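Local coordinates for protein sialidase B (Streptococcus pneumoniae serotype 4, PDB 4XJW) that cleaves terminal sialic acid from alpha-2,3-, alpha-2,6- and alpha-2,8-linked sialosides of oligosaccharides, glycoproteins and glycolipids, at residues Gly589-Asn592 and Ser597-Trp600; Arg515-Thr520 and Ser541-Ile546. The protein carries 1 engineered substitution. All coordinates share one frame; numbering follows the deposited sequence.

Contact 1: residues Gly589-Asn592 and Ser597-Trp600; sequences GLVN and SIDW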
ATOM      1  N   GLY A 589     -10.609 -13.938  17.975  1.00 17.10           N
ATOM      2  CA  GLY A 589     -11.816 -14.712  18.218  1.00 14.71           C
ATOM      3  C   GLY A 589     -11.501 -16.133  18.645  1.00 19.01           C
ATOM      4  O   GLY A 589     -10.588 -16.763  18.103  1.00 16.44           O
ATOM      5  N   LEU A 590     -12.255 -16.642  19.617  1.00 18.92           N
ATOM      6  CA  LEU A 590     -12.070 -18.015  20.087  1.00 16.49           C
ATOM      7  C   LEU A 590     -13.178 -18.905  19.536  1.00 17.94           C
ATOM      8  O   LEU A 590     -14.355 -18.516  19.537  1.00 17.54           O
ATOM      9  CB  LEU A 590     -12.079 -18.062  21.612  1.00 18.15           C
ATOM     10  CG  LEU A 590     -11.152 -17.079  22.321  1.00 21.10           C
ATOM     11  CD1 LEU A 590     -11.148 -17.314  23.819  1.00 26.97           C
ATOM     12  CD2 LEU A 590      -9.742 -17.168  21.759  1.00 18.36           C
ATOM     13  N   VAL A 591     -12.804 -20.088  19.057  1.00 18.05           N
ATOM     14  CA  VAL A 591     -13.749 -20.991  18.413  1.00 20.21           C
ATOM     15  C   VAL A 591     -14.494 -21.853  19.429  1.00 23.23           C
ATOM     16  O   VAL A 591     -13.884 -22.479  20.300  1.00 25.96           O
ATOM     17  CB  VAL A 591     -13.049 -21.908  17.379  1.00 23.48           C
ATOM     18  CG1 VAL A 591     -14.051 -22.846  16.726  1.00 30.03           C
ATOM     19  CG2 VAL A 591     -12.335 -21.072  16.325  1.00 20.26           C
ATOM     20  N   ASN A 592     -15.817 -21.854  19.311  1.00 24.84           N
ATOM     21  CA  ASN A 592     -16.676 -22.760  20.056  1.00 29.64           C
ATOM     22  C   ASN A 592     -16.732 -24.083  19.296  1.00 33.22           C
ATOM     23  O   ASN A 592     -17.317 -24.157  18.214  1.00 36.97           O
ATOM     24  CB  ASN A 592     -18.075 -22.151  20.186  1.00 32.13           C
ATOM     25  CG  ASN A 592     -18.984 -22.946  21.108  1.00 41.38           C
ATOM     26  OD1 ASN A 592     -18.713 -24.103  21.422  1.00 38.81           O
ATOM     27  ND2 ASN A 592     -20.074 -22.324  21.543  1.00 40.09           N
ATOM     28  N   SER A 597     -18.734 -21.801  15.845  1.00 28.21           N
ATOM     29  CA  SER A 597     -18.963 -20.369  15.982  1.00 24.88           C
ATOM     30  C   SER A 597     -17.756 -19.728  16.668  1.00 20.68           C
ATOM     31  O   SER A 597     -16.951 -20.416  17.310  1.00 24.23           O
ATOM     32  CB  SER A 597     -20.254 -20.069  16.753  1.00 26.76           C
ATOM     33  OG  SER A 597     -20.132 -20.413  18.119  1.00 28.47           O
ATOM     34  N   ILE A 598     -17.630 -18.410  16.519  1.00 21.62           N
ATOM     35  CA  ILE A 598     -16.481 -17.676  17.037  1.00 21.67           C
ATOM     36  C   ILE A 598     -16.907 -16.528  17.943  1.00 22.86           C
ATOM     37  O   ILE A 598     -17.728 -15.685  17.550  1.00 22.10           O
ATOM     38  CB  ILE A 598     -15.630 -17.094  15.883  1.00 18.92           C
ATOM     39  CG1 ILE A 598     -15.139 -18.206  14.952  1.00 19.89           C
ATOM     40  CG2 ILE A 598     -14.461 -16.284  16.431  1.00 18.01           C
ATOM     41  CD1 ILE A 598     -14.311 -17.707  13.773  1.00 14.86           C
ATOM     42  N   ASP A 599     -16.360 -16.506  19.157  1.00 19.08           N
ATOM     43  CA  ASP A 599     -16.575 -15.401  20.086  0.53 19.27           C
ATOM     44  C   ASP A 599     -15.441 -14.393  19.962  1.00 19.42           C
ATOM     45  O   ASP A 599     -14.312 -14.666  20.378  1.00 19.10           O
ATOM     46  CB  ASP A 599     -16.665 -15.913  21.528  0.53 21.34           C
ATOM     47  CG  ASP A 599     -16.567 -14.796  22.553  0.53 22.05           C
ATOM     48  OD1 ASP A 599     -17.109 -13.693  22.306  0.53 25.99           O
ATOM     49  OD2 ASP A 599     -15.942 -15.023  23.611  0.53 25.10           O
ATOM     50  N   TRP A 600     -15.740 -13.228  19.392  1.00 17.91           N
ATOM     51  CA  TRP A 600     -14.735 -12.174  19.239  1.00 20.98           C
ATOM     52  C   TRP A 600     -14.473 -11.482  20.573  1.00 22.60           C
ATOM     53  O   TRP A 600     -15.182 -10.558  20.977  1.00 29.03           O
ATOM     54  CB  TRP A 600     -15.145 -11.196  18.138  1.00 18.36           C
ATOM     55  CG  TRP A 600     -15.434 -11.922  16.864  1.00 18.21           C
ATOM     56  CD1 TRP A 600     -16.662 -12.236  16.357  1.00 19.48           C
ATOM     57  CD2 TRP A 600     -14.470 -12.478  15.955  1.00 15.75           C
ATOM     58  NE1 TRP A 600     -16.524 -12.934  15.181  1.00 18.49           N
ATOM     59  CE2 TRP A 600     -15.191 -13.092  14.911  1.00 17.53           C
ATOM     60  CE3 TRP A 600     -13.072 -12.505  15.921  1.00 15.53           C
ATOM     61  CZ2 TRP A 600     -14.556 -13.726  13.843  1.00 17.71           C
ATOM     62  CZ3 TRP A 600     -12.449 -13.139  14.866  1.00 16.18           C
ATOM     63  CH2 TRP A 600     -13.183 -13.744  13.844  1.00 18.24           C
TER
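Segments G589-N592 and S597-W600 run antiparallel, with their N-to-C directions at 149° and their axes 4.3 Å apart at closest approach. They are the turn-side ends of a beta hairpin, strands 584-592 and 597-605, in the four-stranded antiparallel blade of a sialidase beta-propeller. L590 and D599 form a hydrogen-bonded pair. L590 N donates to D599 O at 3.0 Å, and D599 N returns a bond to L590 O at 2.9 Å. Nearer the turn, N592 N donates to S597 O. V591-I598 and G589-W600 are non-hydrogen-bonded pairs. G589 lies close against its neighbours on the outer strand. W600 CE3 is 3.4 Å from G589 CA, and I598 CG2 is 3.6 Å from it, so the ring atom and the methyl both lie directly against the G589 backbone. I598 CG2 is anti to the backbone N, which carries this methyl over the centre of the W600 ring, 3.5 Å above its plane. Its other branch turns to V591, where I598 CG1 meets V591 CG2 at 4.2 Å. The same face rests on the preceding blade, with I598 against R515 and F517. V570 and L572 of strand 569-575, on the far side of 584-592, also pack on W600. On the other face, L590 lies against A569 and K567. The polar ends of N592 and S597 turn into the connection: N592 OD1 accepts from E594 N, and S597 OG hydrogen-bonds D595 OD1. S597 OG also lies 3.4 Å from N592 CB.

Contact 2: residues Arg515-Thr520 and Ser541-Ile546; sequences RTFFRT and SYIDGI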
ATOM      1  N   ARG A 515     -13.259 -21.309   6.899  1.00  9.41           N
ATOM      2  CA  ARG A 515     -14.110 -20.131   6.999  1.00 10.04           C
ATOM      3  C   ARG A 515     -13.494 -18.978   6.225  1.00 11.46           C
ATOM      4  O   ARG A 515     -12.312 -18.679   6.371  1.00 11.20           O
ATOM      5  CB  ARG A 515     -14.387 -19.715   8.433  1.00 11.46           C
ATOM      6  CG  ARG A 515     -15.316 -18.489   8.489  1.00 14.39           C
ATOM      7  CD  ARG A 515     -16.154 -18.472   9.729  1.00 12.64           C
ATOM      8  NE  ARG A 515     -16.941 -19.689   9.829  1.00 14.65           N
ATOM      9  CZ  ARG A 515     -17.421 -20.161  10.970  1.00 17.93           C
ATOM     10  NH1 ARG A 515     -17.200 -19.504  12.096  1.00 18.96           N
ATOM     11  NH2 ARG A 515     -18.105 -21.296  10.985  1.00 16.61           N
ATOM     12  N   THR A 516     -14.315 -18.358   5.378  1.00 10.73           N
ATOM     13  CA  THR A 516     -13.897 -17.221   4.563  1.00 11.23           C
ATOM     14  C   THR A 516     -14.519 -15.954   5.118  1.00 12.11           C
ATOM     15  O   THR A 516     -15.730 -15.901   5.290  1.00 12.67           O
ATOM     16  CB  THR A 516     -14.350 -17.413   3.122  1.00  9.66           C
ATOM     17  OG1 THR A 516     -13.796 -18.631   2.602  1.00 11.64           O
ATOM     18  CG2 THR A 516     -13.899 -16.249   2.258  1.00 11.72           C
ATOM     19  N   PHE A 517     -13.692 -14.949   5.409  1.00  8.55           N
ATOM     20  CA  PHE A 517     -14.163 -13.635   5.843  1.00 11.94           C
ATOM     21  C   PHE A 517     -14.041 -12.678   4.675  1.00 12.02           C
ATOM     22  O   PHE A 517     -13.019 -12.658   3.988  1.00 12.81           O
ATOM     23  CB  PHE A 517     -13.338 -13.127   7.031  1.00 10.93           C
ATOM     24  CG  PHE A 517     -13.370 -14.049   8.218  1.00 10.92           C
ATOM     25  CD1 PHE A 517     -14.415 -13.995   9.134  1.00 13.41           C
ATOM     26  CD2 PHE A 517     -12.372 -14.984   8.404  1.00 13.87           C
ATOM     27  CE1 PHE A 517     -14.450 -14.838  10.223  1.00 12.49           C
ATOM     28  CE2 PHE A 517     -12.401 -15.844   9.494  1.00 17.11           C
ATOM     29  CZ  PHE A 517     -13.441 -15.775  10.401  1.00 12.70           C
ATOM     30  N   PHE A 518     -15.079 -11.886   4.420  1.00 12.11           N
ATOM     31  CA  PHE A 518     -15.014 -10.991   3.271  1.00 12.49           C
ATOM     32  C   PHE A 518     -15.695  -9.643   3.423  1.00 12.67           C
ATOM     33  O   PHE A 518     -16.619  -9.469   4.212  1.00 13.13           O
ATOM     34  CB  PHE A 518     -15.447 -11.688   1.969  1.00 10.79           C
ATOM     35  CG  PHE A 518     -16.897 -12.131   1.941  1.00 12.84           C
ATOM     36  CD1 PHE A 518     -17.303 -13.261   2.633  1.00 13.86           C
ATOM     37  CD2 PHE A 518     -17.830 -11.424   1.195  1.00 13.18           C
ATOM     38  CE1 PHE A 518     -18.631 -13.682   2.590  1.00 15.98           C
ATOM     39  CE2 PHE A 518     -19.147 -11.839   1.138  1.00 12.31           C
ATOM     40  CZ  PHE A 518     -19.547 -12.971   1.841  1.00 14.60           C
ATOM     41  N   ARG A 519     -15.177  -8.699   2.656  1.00 10.03           N
ATOM     42  CA  ARG A 519     -15.656  -7.329   2.600  1.00 10.91           C
ATOM     43  C   ARG A 519     -17.000  -7.275   1.881  1.00 10.93           C
ATOM     44  O   ARG A 519     -17.218  -8.015   0.917  1.00 10.53           O
ATOM     45  CB  ARG A 519     -14.600  -6.517   1.837  1.00 11.00           C
ATOM     46  CG  ARG A 519     -14.976  -5.098   1.478  1.00 12.36           C
ATOM     47  CD  ARG A 519     -13.837  -4.488   0.670  1.00 11.41           C
ATOM     48  NE  ARG A 519     -14.232  -3.220   0.072  1.00 13.59           N
ATOM     49  CZ  ARG A 519     -13.436  -2.479  -0.685  1.00 15.50           C
ATOM     50  NH1 ARG A 519     -12.197  -2.879  -0.927  1.00 14.11           N
ATOM     51  NH2 ARG A 519     -13.879  -1.335  -1.189  1.00 12.95           N
ATOM     52  N   THR A 520     -17.890  -6.390   2.347  1.00 11.57           N
ATOM     53  CA  THR A 520     -19.220  -6.214   1.752  1.00 12.85           C
ATOM     54  C   THR A 520     -19.560  -4.736   1.577  1.00 17.01           C
ATOM     55  O   THR A 520     -18.717  -3.857   1.752  1.00 15.15           O
ATOM     56  CB  THR A 520     -20.348  -6.842   2.601  1.00 14.97           C
ATOM     57  OG1 THR A 520     -20.553  -6.078   3.797  1.00 14.73           O
ATOM     58  CG2 THR A 520     -20.027  -8.288   2.956  1.00 14.77           C
ATOM     59  N   SER A 541     -23.218 -15.263   6.489  1.00 17.19           N
ATOM     60  CA  SER A 541     -23.538 -14.641   7.769  1.00 15.65           C
ATOM     61  C   SER A 541     -22.688 -13.389   7.943  1.00 16.03           C
ATOM     62  O   SER A 541     -21.798 -13.123   7.130  1.00 15.66           O
ATOM     63  CB  SER A 541     -23.263 -15.608   8.915  1.00 18.47           C
ATOM     64  OG  SER A 541     -24.140 -16.711   8.854  1.00 23.12           O
ATOM     65  N   TYR A 542     -22.955 -12.630   9.000  1.00 17.64           N
ATOM     66  CA  TYR A 542     -22.231 -11.399   9.269  1.00 16.30           C
ATOM     67  C   TYR A 542     -21.711 -11.343  10.687  1.00 17.86           C
ATOM     68  O   TYR A 542     -22.299 -11.906  11.602  1.00 24.80           O
ATOM     69  CB  TYR A 542     -23.108 -10.172   8.979  1.00 17.96           C
ATOM     70  CG  TYR A 542     -23.599 -10.128   7.558  1.00 22.75           C
ATOM     71  CD1 TYR A 542     -22.859  -9.493   6.566  1.00 22.12           C
ATOM     72  CD2 TYR A 542     -24.799 -10.733   7.200  1.00 21.82           C
ATOM     73  CE1 TYR A 542     -23.301  -9.462   5.260  1.00 21.14           C
ATOM     74  CE2 TYR A 542     -25.248 -10.707   5.899  1.00 25.31           C
ATOM     75  CZ  TYR A 542     -24.498 -10.065   4.934  1.00 28.21           C
ATOM     76  OH  TYR A 542     -24.943 -10.036   3.635  1.00 31.34           O
ATOM     77  N   ILE A 543     -20.582 -10.666  10.858  1.00 14.98           N
ATOM     78  CA  ILE A 543     -20.033 -10.410  12.171  1.00 16.87           C
ATOM     79  C   ILE A 543     -20.678  -9.139  12.711  1.00 24.09           C
ATOM     80  O   ILE A 543     -20.586  -8.083  12.089  1.00 18.25           O
ATOM     81  CB  ILE A 543     -18.493 -10.254  12.079  1.00 18.72           C
ATOM     82  CG1 ILE A 543     -17.873 -11.546  11.549  1.00 21.45           C
ATOM     83  CG2 ILE A 543     -17.887  -9.828  13.416  1.00 21.15           C
ATOM     84  CD1 ILE A 543     -16.386 -11.434  11.252  1.00 22.15           C
ATOM     85  N   ASP A 544     -21.383  -9.261  13.830  1.00 28.38           N
ATOM     86  CA  ASP A 544     -21.783  -8.093  14.590  1.00 34.14           C
ATOM     87  C   ASP A 544     -20.604  -7.813  15.513  1.00 30.80           C
ATOM     88  O   ASP A 544     -20.007  -8.745  16.064  1.00 34.05           O
ATOM     89  CB  ASP A 544     -23.053  -8.365  15.412  1.00 37.67           C
ATOM     90  CG  ASP A 544     -24.221  -8.848  14.569  1.00 36.74           C
ATOM     91  OD1 ASP A 544     -24.370  -8.391  13.416  1.00 44.04           O
ATOM     92  OD2 ASP A 544     -24.997  -9.696  15.064  1.00 40.69           O
ATOM     93  N   GLY A 545     -20.239  -6.547  15.656  1.00 29.33           N
ATOM     94  CA  GLY A 545     -19.187  -6.183  16.582  1.00 27.08           C
ATOM     95  C   GLY A 545     -17.972  -5.532  15.952  1.00 24.06           C
ATOM     96  O   GLY A 545     -17.109  -5.008  16.660  1.00 26.07           O
ATOM     97  N   ILE A 546     -17.880  -5.602  14.627  1.00 20.82           N
ATOM     98  CA  ILE A 546     -16.839  -4.894  13.892  1.00 14.82           C
ATOM     99  C   ILE A 546     -17.540  -3.986  12.899  1.00 14.03           C
ATOM    100  O   ILE A 546     -18.446  -4.435  12.208  1.00 16.35           O
ATOM    101  CB  ILE A 546     -15.910  -5.853  13.129  1.00 16.17           C
ATOM    102  CG1 ILE A 546     -15.213  -6.807  14.098  1.00 22.25           C
ATOM    103  CG2 ILE A 546     -14.854  -5.069  12.334  1.00 17.82           C
ATOM    104  CD1 ILE A 546     -14.329  -7.812  13.417  1.00 18.74           C
TER
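Segments R515-T520 and S541-I546 are not paired: their nearest CA atoms, those of F517 and Y542, are 9.0 Å apart, and no hydrogen bond joins the two. Strand 526-530 lies between strands 513-518 and 541-542 in the sheet, and the contact is made by side chains. I543 CD1 reaches F517 CD1 at 3.9 Å and F517 CE1 at 4.0 Å. The two side chains cross at about a right angle, and the methyl meets the ring obliquely. With F517 CG beside the backbone N (chi1 -58°), the ring swings toward I543. One ring face is covered by R515 CG, 3.8 Å above the plane and offset toward the rim. Strands 513-518 and 541-542 belong to one antiparallel blade of the sialidase propeller, and L572 of the next blade packs on both F517 and I543. At the other end, T520 CG2 approaches the edge of the Y542 ring, 4.2 Å from CE1 and near the ring plane. F497 touches both of these side chains. The T520 hydroxyl turns elsewhere: OG1 hydrogen-bonds K524 O and T522 OG1 within the loop after the strand. Between the two packed residues F517 and T520 comes R519, which probably binds the substrate. Its extended side chain leads away from this packing; NH1 forms a salt bridge with OE2 of E503, a predicted active-site residue, and NE hydrogen-bonds Y551 O.

Contact 2 comes first along the chain. It brings 541-546 back to 515-520 and closes a loop of 20 residues, which includes strand 526-530. The chain then runs through strands 556-559 and 569-575 before contact 1 closes the short turn between 589-592 and 597-600. The two contacts follow in series, neither nested nor crossing. Their centres are about 13 Å apart, and they meet where two blades of the propeller pack. W600 CZ2 lies 3.8 Å from F517 CE1, and W600 NE1 is 3.8 Å from I543 CG2. R515 NH1 hydrogen-bonds D596 O in the turn that contact 1 closes. The hairpin end of the later blade thereby rests on the earlier one.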